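Long-range contacts in DSBA-like thioredoxin domain-containing protein (Pseudomonas aeruginosa PAO1, PDB 5HFI), which probably reduces disulfide bonds in the cytosol as a DsbA-like member of the thioredoxin superfamily, and binds glutathione: residues L7-L12 / L36-H41; S24-A29 / R198-P203; A117-A122 / L137-E142. All coordinates share one frame; numbering follows the deposited sequence. Where two conformers were deposited one is given.

Interaction 1. Residues L7-L12 / L36-H41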
ATOM      1  N   LEU A   7      15.641  -6.060  14.185  1.00 35.20           N
ATOM      2  CA  LEU A   7      14.197  -6.254  14.178  1.00 29.98           C
ATOM      3  C   LEU A   7      13.574  -5.595  12.953  1.00 27.66           C
ATOM      4  O   LEU A   7      13.742  -4.395  12.731  1.00 26.96           O
ATOM      5  CB  LEU A   7      13.574  -5.697  15.461  1.00 31.07           C
ATOM      6  CG  LEU A   7      12.118  -6.094  15.705  1.00 40.10           C
ATOM      7  CD1 LEU A   7      12.007  -7.594  15.785  1.00 44.78           C
ATOM      8  CD2 LEU A   7      11.591  -5.470  16.979  1.00 44.76           C
ATOM      9  N   THR A   8      12.855  -6.386  12.158  1.00 19.61           N
ATOM     10  CA  THR A   8      12.322  -5.941  10.878  1.00 24.35           C
ATOM     11  C   THR A   8      10.826  -6.216  10.812  1.00 22.10           C
ATOM     12  O   THR A   8      10.381  -7.331  11.103  1.00 20.81           O
ATOM     13  CB  THR A   8      13.034  -6.641   9.715  1.00 25.94           C
ATOM     14  OG1 THR A   8      14.422  -6.280   9.715  1.00 33.48           O
ATOM     15  CG2 THR A   8      12.412  -6.240   8.396  1.00 20.65           C
ATOM     16  N   LEU A   9      10.060  -5.200  10.428  1.00 20.59           N
ATOM     17  CA  LEU A   9       8.623  -5.331  10.232  1.00 14.00           C
ATOM     18  C   LEU A   9       8.342  -5.469   8.743  1.00 13.80           C
ATOM     19  O   LEU A   9       8.596  -4.540   7.970  1.00 18.56           O
ATOM     20  CB  LEU A   9       7.875  -4.128  10.805  1.00 16.83           C
ATOM     21  CG  LEU A   9       6.358  -4.167  10.607  1.00 15.06           C
ATOM     22  CD1 LEU A   9       5.737  -5.274  11.448  1.00 16.82           C
ATOM     23  CD2 LEU A   9       5.730  -2.822  10.932  1.00 14.60           C
ATOM     24  N   HIS A  10       7.828  -6.627   8.345  1.00 14.58           N
ATOM     25  CA  HIS A  10       7.463  -6.866   6.958  1.00 12.02           C
ATOM     26  C   HIS A  10       5.992  -6.533   6.763  1.00 12.16           C
ATOM     27  O   HIS A  10       5.144  -6.962   7.553  1.00 12.44           O
ATOM     28  CB  HIS A  10       7.740  -8.318   6.570  1.00 12.77           C
ATOM     29  CG  HIS A  10       9.182  -8.709   6.683  1.00 19.68           C
ATOM     30  ND1 HIS A  10      10.062  -8.619   5.625  1.00 23.50           N
ATOM     31  CD2 HIS A  10       9.898  -9.199   7.723  1.00 19.66           C
ATOM     32  CE1 HIS A  10      11.257  -9.028   6.009  1.00 23.83           C
ATOM     33  NE2 HIS A  10      11.185  -9.388   7.278  1.00 25.19           N
ATOM     34  N   TYR A  11       5.693  -5.762   5.720  1.00 10.33           N
ATOM     35  CA  TYR A  11       4.332  -5.326   5.422  1.00 11.60           C
ATOM     36  C   TYR A  11       3.948  -5.842   4.041  1.00  9.34           C
ATOM     37  O   TYR A  11       4.485  -5.380   3.029  1.00 10.88           O
ATOM     38  CB  TYR A  11       4.215  -3.803   5.495  1.00 12.13           C
ATOM     39  CG  TYR A  11       2.838  -3.261   5.162  1.00 13.28           C
ATOM     40  CD1 TYR A  11       2.692  -2.061   4.479  1.00 10.95           C
ATOM     41  CD2 TYR A  11       1.686  -3.947   5.530  1.00 14.54           C
ATOM     42  CE1 TYR A  11       1.441  -1.555   4.173  1.00 11.02           C
ATOM     43  CE2 TYR A  11       0.428  -3.447   5.226  1.00 17.49           C
ATOM     44  CZ  TYR A  11       0.315  -2.252   4.546  1.00 14.35           C
ATOM     45  OH  TYR A  11      -0.925  -1.746   4.238  1.00 12.13           O
ATOM     46  N   LEU A  12       3.032  -6.808   4.006  1.00  9.41           N
ATOM     47  CA  LEU A  12       2.449  -7.299   2.764  1.00  9.52           C
ATOM     48  C   LEU A  12       1.195  -6.488   2.463  1.00  8.91           C
ATOM     49  O   LEU A  12       0.241  -6.495   3.250  1.00 10.23           O
ATOM     50  CB  LEU A  12       2.118  -8.786   2.874  1.00 12.56           C
ATOM     51  CG  LEU A  12       3.285  -9.765   2.743  1.00 17.76           C
ATOM     52  CD1 LEU A  12       2.981 -11.060   3.478  1.00 20.96           C
ATOM     53  CD2 LEU A  12       3.569 -10.037   1.272  1.00 17.51           C
ATOM     54  N   LEU A  36      13.614   0.229  14.309  1.00 31.84           N
ATOM     55  CA  LEU A  36      12.781  -0.728  13.593  1.00 27.49           C
ATOM     56  C   LEU A  36      12.922  -0.509  12.093  1.00 23.22           C
ATOM     57  O   LEU A  36      12.728   0.607  11.601  1.00 26.31           O
ATOM     58  CB  LEU A  36      11.315  -0.598  14.007  1.00 22.94           C
ATOM     59  CG  LEU A  36      10.334  -1.549  13.317  1.00 26.29           C
ATOM     60  CD1 LEU A  36      10.588  -2.987  13.751  1.00 27.26           C
ATOM     61  CD2 LEU A  36       8.893  -1.144  13.598  1.00 26.85           C
ATOM     62  N   ASP A  37      13.263  -1.575  11.376  1.00 19.58           N
ATOM     63  CA  ASP A  37      13.301  -1.561   9.921  1.00 24.69           C
ATOM     64  C   ASP A  37      11.962  -2.039   9.372  1.00 19.77           C
ATOM     65  O   ASP A  37      11.382  -3.003   9.879  1.00 22.86           O
ATOM     66  CB  ASP A  37      14.433  -2.453   9.410  1.00 30.05           C
ATOM     67  CG  ASP A  37      14.480  -2.531   7.898  1.00 38.16           C
ATOM     68  OD1 ASP A  37      14.176  -1.516   7.239  1.00 43.45           O
ATOM     69  OD2 ASP A  37      14.822  -3.611   7.371  1.00 43.79           O
ATOM     70  N   VAL A  38      11.467  -1.354   8.344  1.00 16.12           N
ATOM     71  CA  VAL A  38      10.177  -1.668   7.733  1.00 14.40           C
ATOM     72  C   VAL A  38      10.403  -1.981   6.258  1.00 16.32           C
ATOM     73  O   VAL A  38      10.939  -1.144   5.520  1.00 17.52           O
ATOM     74  CB  VAL A  38       9.170  -0.518   7.899  1.00 18.79           C
ATOM     75  CG1 VAL A  38       7.887  -0.830   7.142  1.00 17.27           C
ATOM     76  CG2 VAL A  38       8.874  -0.277   9.369  1.00 21.16           C
ATOM     77  N   ARG A  39       9.994  -3.176   5.832  1.00 14.32           N
ATOM     78  CA  ARG A  39      10.110  -3.623   4.447  1.00 14.39           C
ATOM     79  C   ARG A  39       8.722  -3.760   3.839  1.00 17.29           C
ATOM     80  O   ARG A  39       7.826  -4.352   4.452  1.00 16.84           O
ATOM     81  CB  ARG A  39      10.829  -4.968   4.351  1.00 17.73           C
ATOM     82  CG  ARG A  39      12.092  -5.074   5.165  1.00 29.86           C
ATOM     83  CD  ARG A  39      13.311  -4.600   4.407  1.00 40.29           C
ATOM     84  NE  ARG A  39      14.531  -4.935   5.135  1.00 49.88           N
ATOM     85  CZ  ARG A  39      15.291  -5.991   4.867  1.00 53.17           C
ATOM     86  NH1 ARG A  39      14.960  -6.816   3.882  1.00 55.51           N
ATOM     87  NH2 ARG A  39      16.382  -6.223   5.582  1.00 53.93           N
ATOM     88  N   LEU A  40       8.554  -3.243   2.625  1.00 11.68           N
ATOM     89  CA  LEU A  40       7.288  -3.326   1.910  1.00 11.90           C
ATOM     90  C   LEU A  40       7.310  -4.487   0.923  1.00 13.10           C
ATOM     91  O   LEU A  40       8.297  -4.693   0.211  1.00 12.80           O
ATOM     92  CB  LEU A  40       6.987  -2.021   1.168  1.00 10.53           C
ATOM     93  CG  LEU A  40       6.200  -0.924   1.899  1.00 25.94           C
ATOM     94  CD1 LEU A  40       6.716  -0.669   3.303  1.00 24.43           C
ATOM     95  CD2 LEU A  40       6.213   0.366   1.095  1.00 21.70           C
ATOM     96  N   HIS A  41       6.214  -5.243   0.885  1.00 12.60           N
ATOM     97  CA  HIS A  41       6.062  -6.375  -0.030  1.00 14.31           C
ATOM     98  C   HIS A  41       4.719  -6.256  -0.738  1.00 11.78           C
ATOM     99  O   HIS A  41       3.676  -6.559  -0.150  1.00 11.10           O
ATOM    100  CB  HIS A  41       6.153  -7.706   0.706  1.00 14.70           C
ATOM    101  CG  HIS A  41       7.360  -7.843   1.576  1.00 14.63           C
ATOM    102  ND1 HIS A  41       8.534  -8.414   1.134  1.00 17.47           N
ATOM    103  CD2 HIS A  41       7.567  -7.509   2.872  1.00 16.37           C
ATOM    104  CE1 HIS A  41       9.417  -8.414   2.117  1.00 19.36           C
ATOM    105  NE2 HIS A  41       8.856  -7.868   3.180  1.00 19.53           N
TER
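H10 and H41 meet through their ring nitrogens across two neighbouring parallel strands. H10 ND1 and H41 NE2 lie 2.8 Å apart in a hydrogen bond whose donor could be either one. In both residues CG stands beside the backbone N (chi1 -61° in H10, -52° in H41), and the imidazoles touch rim to rim, their planes 33° apart, neither covering the other's face. Histidine suits this position because it can bond through both ring nitrogens: H10 NE2 is hydrogen-bonded to E186 OE1 on the adjoining strand, and bonds at both nitrogens together would fix the rotation of the ring. T8 CG2 sits over one face of that ring, toward its rim, and also touches R39 CG at 3.4 Å. The R39 chain bends at chi2, and its NE forms a salt bridge with D37 OD2 at 2.6 Å, meeting the carboxylate on its syn side. L12 CD2 packs on H41 CB at 3.5 Å.

The backbone ladder brings these side chains together. L9 N donates to D37 O at 2.6 Å, while L9 O accepts from R39 N at 2.9 Å, so L9 bonds to the residues before and after its bridge partner V38. Y11 repeats the pattern with R39 and H41, and D37 N bonds to L7 O. On the sheet face opposite the histidines the residues are largely apolar: L9 CB approaches V38 CG2 at 4.2 Å, and L40 CD1 lies at the edge of the Y11 ring. Leucine and valine suit this side because helix 24-30 covers it, L27 touching Y11, V38 and L40. Y11 also stacks on F183. With helices 18-22 and 24-30 in the connection, strands 8-13 and 37-42 make the N-terminal beta-alpha-beta crossover of the thioredoxin fold.

Interaction 2. Residues S24-A29 / R198-P203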
ATOM      1  N   SER A  24      -3.057   2.355   6.677  1.00 11.89           N
ATOM      2  CA  SER A  24      -2.028   3.347   6.389  0.55 11.37           C
ATOM      3  C   SER A  24      -1.519   4.056   7.644  1.00 11.82           C
ATOM      4  O   SER A  24      -0.302   4.292   7.727  1.00 13.56           O
ATOM      5  CB  SER A  24      -2.556   4.360   5.365  0.55  9.36           C
ATOM      6  OG  SER A  24      -1.506   5.190   4.882  0.55 14.60           O
ATOM      7  N   PRO A  25      -2.350   4.411   8.628  1.00 12.02           N
ATOM      8  CA  PRO A  25      -1.774   5.004   9.848  1.00 11.81           C
ATOM      9  C   PRO A  25      -0.880   4.045  10.612  1.00 11.79           C
ATOM     10  O   PRO A  25       0.027   4.495  11.326  1.00 13.43           O
ATOM     11  CB  PRO A  25      -3.010   5.416  10.668  1.00 15.08           C
ATOM     12  CG  PRO A  25      -4.138   5.417   9.711  1.00 16.38           C
ATOM     13  CD  PRO A  25      -3.822   4.382   8.698  1.00 14.32           C
ATOM     14  N   LEU A  26      -1.097   2.733  10.481  1.00 10.63           N
ATOM     15  CA  LEU A  26      -0.224   1.776  11.152  1.00 12.40           C
ATOM     16  C   LEU A  26       1.149   1.721  10.491  1.00 10.60           C
ATOM     17  O   LEU A  26       2.172   1.616  11.177  1.00 11.61           O
ATOM     18  CB  LEU A  26      -0.865   0.389  11.156  1.00 13.43           C
ATOM     19  CG  LEU A  26      -2.276   0.294  11.735  1.00 13.98           C
ATOM     20  CD1 LEU A  26      -2.692  -1.162  11.880  1.00 12.65           C
ATOM     21  CD2 LEU A  26      -2.366   1.017  13.069  1.00 12.38           C
ATOM     22  N   LEU A  27       1.193   1.773   9.158  1.00 14.19           N
ATOM     23  CA  LEU A  27       2.482   1.840   8.477  1.00 15.39           C
ATOM     24  C   LEU A  27       3.205   3.141   8.804  1.00 13.63           C
ATOM     25  O   LEU A  27       4.422   3.144   9.025  1.00 14.48           O
ATOM     26  CB  LEU A  27       2.293   1.694   6.967  1.00 10.26           C
ATOM     27  CG  LEU A  27       3.566   1.791   6.126  1.00 13.82           C
ATOM     28  CD1 LEU A  27       4.569   0.723   6.550  1.00 13.79           C
ATOM     29  CD2 LEU A  27       3.237   1.666   4.648  1.00 16.43           C
ATOM     30  N   ALA A  28       2.472   4.257   8.845  1.00 13.08           N
ATOM     31  CA  ALA A  28       3.096   5.534   9.177  1.00 16.99           C
ATOM     32  C   ALA A  28       3.648   5.522  10.597  1.00 18.33           C
ATOM     33  O   ALA A  28       4.762   5.999  10.842  1.00 17.88           O
ATOM     34  CB  ALA A  28       2.091   6.673   8.999  1.00 17.76           C
ATOM     35  N   ALA A  29       2.885   4.973  11.544  1.00 15.21           N
ATOM     36  CA  ALA A  29       3.358   4.897  12.922  1.00 19.04           C
ATOM     37  C   ALA A  29       4.558   3.967  13.045  1.00 19.67           C
ATOM     38  O   ALA A  29       5.478   4.232  13.826  1.00 21.41           O
ATOM     39  CB  ALA A  29       2.226   4.438  13.839  1.00 20.84           C
ATOM     40  N   ARG A 198      -6.385  -6.242  15.433  1.00 16.61           N
ATOM     41  CA  ARG A 198      -6.439  -5.683  16.779  1.00 18.54           C
ATOM     42  C   ARG A 198      -6.096  -4.198  16.787  1.00 21.11           C
ATOM     43  O   ARG A 198      -6.610  -3.445  17.623  1.00 20.46           O
ATOM     44  CB  ARG A 198      -5.488  -6.453  17.699  1.00 22.65           C
ATOM     45  CG  ARG A 198      -5.323  -5.854  19.083  1.00 29.80           C
ATOM     46  CD  ARG A 198      -6.667  -5.771  19.770  1.00 37.11           C
ATOM     47  NE  ARG A 198      -7.241  -7.092  19.983  1.00 49.30           N
ATOM     48  CZ  ARG A 198      -7.453  -7.620  21.182  1.00 52.21           C
ATOM     49  NH1 ARG A 198      -7.134  -6.934  22.272  1.00 53.15           N
ATOM     50  NH2 ARG A 198      -7.979  -8.833  21.292  1.00 53.38           N
ATOM     51  N   TYR A 199      -5.241  -3.753  15.871  1.00 15.07           N
ATOM     52  CA  TYR A 199      -4.708  -2.401  15.920  1.00 14.86           C
ATOM     53  C   TYR A 199      -5.289  -1.475  14.866  1.00 14.94           C
ATOM     54  O   TYR A 199      -4.927  -0.293  14.841  1.00 14.48           O
ATOM     55  CB  TYR A 199      -3.181  -2.444  15.805  1.00 19.55           C
ATOM     56  CG  TYR A 199      -2.548  -3.060  17.024  1.00 22.48           C
ATOM     57  CD1 TYR A 199      -2.156  -4.395  17.031  1.00 24.02           C
ATOM     58  CD2 TYR A 199      -2.380  -2.315  18.184  1.00 30.25           C
ATOM     59  CE1 TYR A 199      -1.595  -4.962  18.153  1.00 29.17           C
ATOM     60  CE2 TYR A 199      -1.822  -2.871  19.309  1.00 33.19           C
ATOM     61  CZ  TYR A 199      -1.431  -4.193  19.288  1.00 35.17           C
ATOM     62  OH  TYR A 199      -0.877  -4.741  20.414  1.00 40.13           O
ATOM     63  N   LEU A 200      -6.179  -1.963  14.004  1.00 16.97           N
ATOM     64  CA  LEU A 200      -6.833  -1.083  13.045  1.00 18.84           C
ATOM     65  C   LEU A 200      -7.560   0.032  13.782  1.00 22.40           C
ATOM     66  O   LEU A 200      -8.324  -0.219  14.719  1.00 20.41           O
ATOM     67  CB  LEU A 200      -7.804  -1.873  12.169  1.00 20.40           C
ATOM     68  CG  LEU A 200      -7.149  -2.668  11.039  1.00 24.07           C
ATOM     69  CD1 LEU A 200      -8.159  -3.589  10.369  1.00 27.37           C
ATOM     70  CD2 LEU A 200      -6.511  -1.727  10.023  1.00 20.62           C
ATOM     71  N   GLY A 201      -7.298   1.271  13.373  1.00 18.39           N
ATOM     72  CA  GLY A 201      -7.851   2.418  14.056  1.00 18.68           C
ATOM     73  C   GLY A 201      -7.160   2.785  15.349  1.00 22.26           C
ATOM     74  O   GLY A 201      -7.630   3.691  16.046  1.00 25.06           O
ATOM     75  N   GLN A 202      -6.060   2.117  15.698  1.00 19.79           N
ATOM     76  CA  GLN A 202      -5.331   2.377  16.941  1.00 20.50           C
ATOM     77  C   GLN A 202      -3.840   2.537  16.656  1.00 14.61           C
ATOM     78  O   GLN A 202      -3.018   1.744  17.133  1.00 13.46           O
ATOM     79  CB  GLN A 202      -5.567   1.254  17.952  1.00 20.09           C
ATOM     80  CG  GLN A 202      -7.031   0.937  18.227  1.00 24.25           C
ATOM     81  CD  GLN A 202      -7.729   2.023  19.025  1.00 33.35           C
ATOM     82  OE1 GLN A 202      -7.085   2.921  19.570  1.00 30.57           O
ATOM     83  NE2 GLN A 202      -9.052   1.945  19.098  1.00 38.18           N
ATOM     84  N   PRO A 203      -3.451   3.566  15.895  1.00 17.26           N
ATOM     85  CA  PRO A 203      -2.023   3.722  15.565  1.00 14.11           C
ATOM     86  C   PRO A 203      -1.132   3.954  16.774  1.00 19.35           C
ATOM     87  O   PRO A 203       0.029   3.526  16.763  1.00 16.94           O
ATOM     88  CB  PRO A 203      -2.012   4.933  14.620  1.00 16.87           C
ATOM     89  CG  PRO A 203      -3.268   5.672  14.932  1.00 22.23           C
ATOM     90  CD  PRO A 203      -4.274   4.627  15.288  1.00 18.25           C
TER
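L26 and P203 form the centre of a largely apolar contact, with no hydrogen bond between 24-29 and 198-203. L26 buries the most surface of any residue here. Its CG stands beside the backbone N (chi1 -54°), and from there the two methyls reach different parts of the partner: CD2 touches P203 CA at 3.7 Å, while CD1 meets Y199 CB and L200 CD2. A branched leucine tip suits a surface made of several small pieces. P203 itself lies against the side of the helix, its CB 4.1 Å from P25 CB and 4.3 Å from A29 CB. The short side chain of A29 lets the proline ring come near the helix backbone.

A second kind of contact sets carbon against carbonyl oxygen. L26 CD2 comes within 3.4 Å of Y199 O, and A29 CB lies 3.8 Å from P203 O. Y199 O is not left without a polar partner, since it accepts a hydrogen bond from Q202 N at 2.8 Å.

That bond closes a type II beta turn from Y199 to Q202. G201 takes the third position with a positive phi of 78°, a conformation glycine adopts easily. Q202 is the N-cap of the helix that follows, and P203 opens its first turn, where proline's missing N-H costs no intrahelical bond. P25 occupies a comparable place near the start of helix 24-30.

The turn links helix 196-199 to helix 203-215, whose W206 and R207 extend the contact to L26 and A29, while the Y199 ring meets W206 edge-to-face. The L200 side chain comes within about 4 Å, nearest atoms, of bound glutathione and the W19 side chain. On another side of helix 24-30, L27 packs on V38 and L40 of strand 37-42 and on L116 of helix 112-124.

Interaction 3. Residues A117-A122 / L137-E142; sequences ARIQRA and LELGAE
The guanidinium of R118 has L139 CD2 over the centre of one face, 3.6 Å above its plane, and E142 OE1 at its edge, in plane. The contact joins helices 112-124 and 133-142, two members of the helical region that the DsbA-like fold adds to its thioredoxin core; the axes of the two short segments approach to 10.5 Å, with 126° between their N-to-C directions. R118 NE and NH2 both donate to E142 OE1, each at 3.1 Å, gripping a single oxygen side-on from the same face of the carboxylate. The NE donor stands above the carboxylate plane, whereas NH2 meets OE1 on the syn side; a weak bond joins NH2 to OE2. The two charged planes are 45° apart.

The R118 chain, with CG anti to the backbone N (chi1 -177°), bends at chi2 and crosses L139 at about a right angle. Arginine suits the place because its flat head can lie on a methyl while its nitrogens keep their ionic partners: NH1 forms a salt bridge with E126, so a second carboxylate also holds the guanidinium. Leucine's two methyls divide the work. While CD2 covers the guanidinium, CD1 packs beside I119 CG1 at 4.0 Å. Alanine offers only a CB at A122, and L139 CD1 rests on it at 3.7 Å.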
ATOM      1  N   ALA A 117       1.544   5.733   0.576  1.00  7.42           N
ATOM      2  CA  ALA A 117       0.551   6.580   1.229  1.00  9.00           C
ATOM      3  C   ALA A 117      -0.001   7.628   0.270  1.00  8.73           C
ATOM      4  O   ALA A 117      -1.202   7.928   0.289  1.00  7.71           O
ATOM      5  CB  ALA A 117       1.160   7.252   2.460  1.00  9.53           C
ATOM      6  N   ARG A 118       0.864   8.201  -0.572  1.00  9.15           N
ATOM      7  CA  ARG A 118       0.410   9.204  -1.533  1.00  8.29           C
ATOM      8  C   ARG A 118      -0.472   8.578  -2.606  1.00  8.12           C
ATOM      9  O   ARG A 118      -1.471   9.178  -3.024  1.00  8.05           O
ATOM     10  CB  ARG A 118       1.610   9.899  -2.173  1.00  8.84           C
ATOM     11  CG  ARG A 118       1.231  11.014  -3.143  1.00  9.32           C
ATOM     12  CD  ARG A 118       0.590  12.186  -2.410  1.00 13.36           C
ATOM     13  NE  ARG A 118       0.019  13.170  -3.327  1.00 14.12           N
ATOM     14  CZ  ARG A 118      -1.241  13.155  -3.753  1.00 17.14           C
ATOM     15  NH1 ARG A 118      -2.072  12.202  -3.350  1.00 11.59           N
ATOM     16  NH2 ARG A 118      -1.673  14.095  -4.584  1.00 15.06           N
ATOM     17  N   ILE A 119      -0.102   7.379  -3.073  1.00  6.35           N
ATOM     18  CA  ILE A 119      -0.904   6.662  -4.062  1.00  6.35           C
ATOM     19  C   ILE A 119      -2.305   6.402  -3.522  1.00 11.25           C
ATOM     20  O   ILE A 119      -3.308   6.590  -4.223  1.00  7.24           O
ATOM     21  CB  ILE A 119      -0.209   5.347  -4.462  1.00  6.49           C
ATOM     22  CG1 ILE A 119       0.933   5.606  -5.447  1.00 12.57           C
ATOM     23  CG2 ILE A 119      -1.208   4.353  -5.050  1.00  8.67           C
ATOM     24  CD1 ILE A 119       1.789   4.376  -5.715  1.00 12.81           C
ATOM     25  N   GLN A 120      -2.390   5.958  -2.266  1.00  6.91           N
ATOM     26  CA  GLN A 120      -3.691   5.646  -1.684  1.00  9.09           C
ATOM     27  C   GLN A 120      -4.538   6.900  -1.529  1.00  7.49           C
ATOM     28  O   GLN A 120      -5.753   6.863  -1.748  1.00  9.34           O
ATOM     29  CB  GLN A 120      -3.512   4.944  -0.339  1.00  7.94           C
ATOM     30  CG  GLN A 120      -2.889   3.560  -0.449  1.00 16.56           C
ATOM     31  CD  GLN A 120      -2.324   3.072   0.869  1.00 18.09           C
ATOM     32  OE1 GLN A 120      -1.755   3.848   1.638  1.00 12.76           O
ATOM     33  NE2 GLN A 120      -2.465   1.779   1.132  1.00 10.09           N
ATOM     34  N   ARG A 121      -3.916   8.024  -1.161  1.00 11.09           N
ATOM     35  CA  ARG A 121      -4.650   9.284  -1.114  1.00  8.65           C
ATOM     36  C   ARG A 121      -5.138   9.691  -2.500  1.00  8.42           C
ATOM     37  O   ARG A 121      -6.279  10.142  -2.655  1.00  9.42           O
ATOM     38  CB  ARG A 121      -3.778  10.384  -0.505  1.00  8.80           C
ATOM     39  CG  ARG A 121      -3.511  10.223   0.985  1.00 25.30           C
ATOM     40  CD  ARG A 121      -2.751  11.422   1.540  1.00 26.52           C
ATOM     41  NE  ARG A 121      -2.862  11.517   2.993  1.00 34.00           N
ATOM     42  CZ  ARG A 121      -1.899  11.174   3.843  1.00 44.14           C
ATOM     43  NH1 ARG A 121      -0.741  10.714   3.387  1.00 43.78           N
ATOM     44  NH2 ARG A 121      -2.092  11.294   5.151  1.00 45.04           N
ATOM     45  N   ALA A 122      -4.293   9.534  -3.523  1.00  7.87           N
ATOM     46  CA  ALA A 122      -4.708   9.888  -4.878  1.00 10.92           C
ATOM     47  C   ALA A 122      -5.912   9.063  -5.318  1.00 10.90           C
ATOM     48  O   ALA A 122      -6.794   9.563  -6.025  1.00 10.23           O
ATOM     49  CB  ALA A 122      -3.544   9.701  -5.849  1.00  9.45           C
ATOM     50  N   LEU A 137       3.568   9.400 -12.399  1.00  7.95           N
ATOM     51  CA  LEU A 137       4.681  10.326 -12.579  1.00  9.05           C
ATOM     52  C   LEU A 137       4.384  11.668 -11.926  1.00  9.36           C
ATOM     53  O   LEU A 137       5.282  12.307 -11.366  1.00 11.16           O
ATOM     54  CB  LEU A 137       4.982  10.503 -14.068  1.00  8.58           C
ATOM     55  CG  LEU A 137       5.985   9.547 -14.730  1.00 15.10           C
ATOM     56  CD1 LEU A 137       5.717   8.095 -14.380  1.00 22.59           C
ATOM     57  CD2 LEU A 137       5.968   9.735 -16.243  1.00 16.08           C
ATOM     58  N   GLU A 138       3.124  12.104 -11.981  1.00  8.88           N
ATOM     59  CA  GLU A 138       2.726  13.338 -11.312  1.00 12.85           C
ATOM     60  C   GLU A 138       2.882  13.219  -9.801  1.00 11.60           C
ATOM     61  O   GLU A 138       3.335  14.160  -9.140  1.00 11.64           O
ATOM     62  CB  GLU A 138       1.283  13.682 -11.683  1.00 19.31           C
ATOM     63  CG  GLU A 138       0.721  14.904 -10.978  1.00 25.28           C
ATOM     64  CD  GLU A 138      -0.757  15.109 -11.263  1.00 33.35           C
ATOM     65  OE1 GLU A 138      -1.410  15.864 -10.513  1.00 40.02           O
ATOM     66  OE2 GLU A 138      -1.267  14.512 -12.236  1.00 29.61           O
ATOM     67  N   LEU A 139       2.511  12.066  -9.237  1.00  9.40           N
ATOM     68  CA  LEU A 139       2.687  11.858  -7.804  1.00 10.03           C
ATOM     69  C   LEU A 139       4.162  11.838  -7.429  1.00  8.46           C
ATOM     70  O   LEU A 139       4.555  12.414  -6.408  1.00 10.07           O
ATOM     71  CB  LEU A 139       2.008  10.558  -7.372  1.00 11.02           C
ATOM     72  CG  LEU A 139       0.492  10.481  -7.559  1.00 13.31           C
ATOM     73  CD1 LEU A 139      -0.039   9.174  -6.978  1.00 11.32           C
ATOM     74  CD2 LEU A 139      -0.194  11.676  -6.912  1.00 12.85           C
ATOM     75  N   GLY A 140       4.992  11.172  -8.234  1.00  7.88           N
ATOM     76  CA  GLY A 140       6.420  11.175  -7.958  1.00 12.58           C
ATOM     77  C   GLY A 140       7.014  12.569  -8.012  1.00 16.19           C
ATOM     78  O   GLY A 140       7.866  12.926  -7.193  1.00 12.25           O
ATOM     79  N   ALA A 141       6.561  13.381  -8.969  1.00 11.95           N
ATOM     80  CA  ALA A 141       7.046  14.754  -9.055  1.00 15.34           C
ATOM     81  C   ALA A 141       6.539  15.602  -7.895  1.00 14.29           C
ATOM     82  O   ALA A 141       7.210  16.558  -7.492  1.00 15.03           O
ATOM     83  CB  ALA A 141       6.639  15.373 -10.392  1.00 11.73           C
ATOM     84  N   GLU A 142       5.363  15.276  -7.350  1.00 14.37           N
ATOM     85  CA  GLU A 142       4.885  15.974  -6.159  1.00 16.71           C
ATOM     86  C   GLU A 142       5.800  15.716  -4.970  1.00 15.46           C
ATOM     87  O   GLU A 142       6.044  16.615  -4.156  1.00 15.37           O
ATOM     88  CB  GLU A 142       3.457  15.545  -5.821  1.00 22.19           C
ATOM     89  CG  GLU A 142       2.380  16.183  -6.675  1.00 35.23           C
ATOM     90  CD  GLU A 142       0.990  15.962  -6.104  1.00 40.78           C
ATOM     91  OE1 GLU A 142       0.877  15.753  -4.876  1.00 34.71           O
ATOM     92  OE2 GLU A 142       0.012  15.996  -6.881  1.00 44.43           O
TER

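In the fold
From the N terminus, strand 8-13 leads through helices 18-22 and 24-30 to strand 37-42, and interaction 1 closes this first loop. Interaction 2 opens within it, on helix 24-30, and closes only at 198-203, so the two cross along the chain; in space they touch where L27 meets Y11, V38 and L40. Interaction 3 closes a short loop lying entirely within the long span that interaction 2 brackets. S24 packs on A117 and Q120, bringing interactions 2 and 3 into touch. Interaction 1 joins two strands, L27 ties helix 24-30 to them, interaction 2 ties that helix to the C-terminal helices, and interaction 3 joins two helices of the helical region.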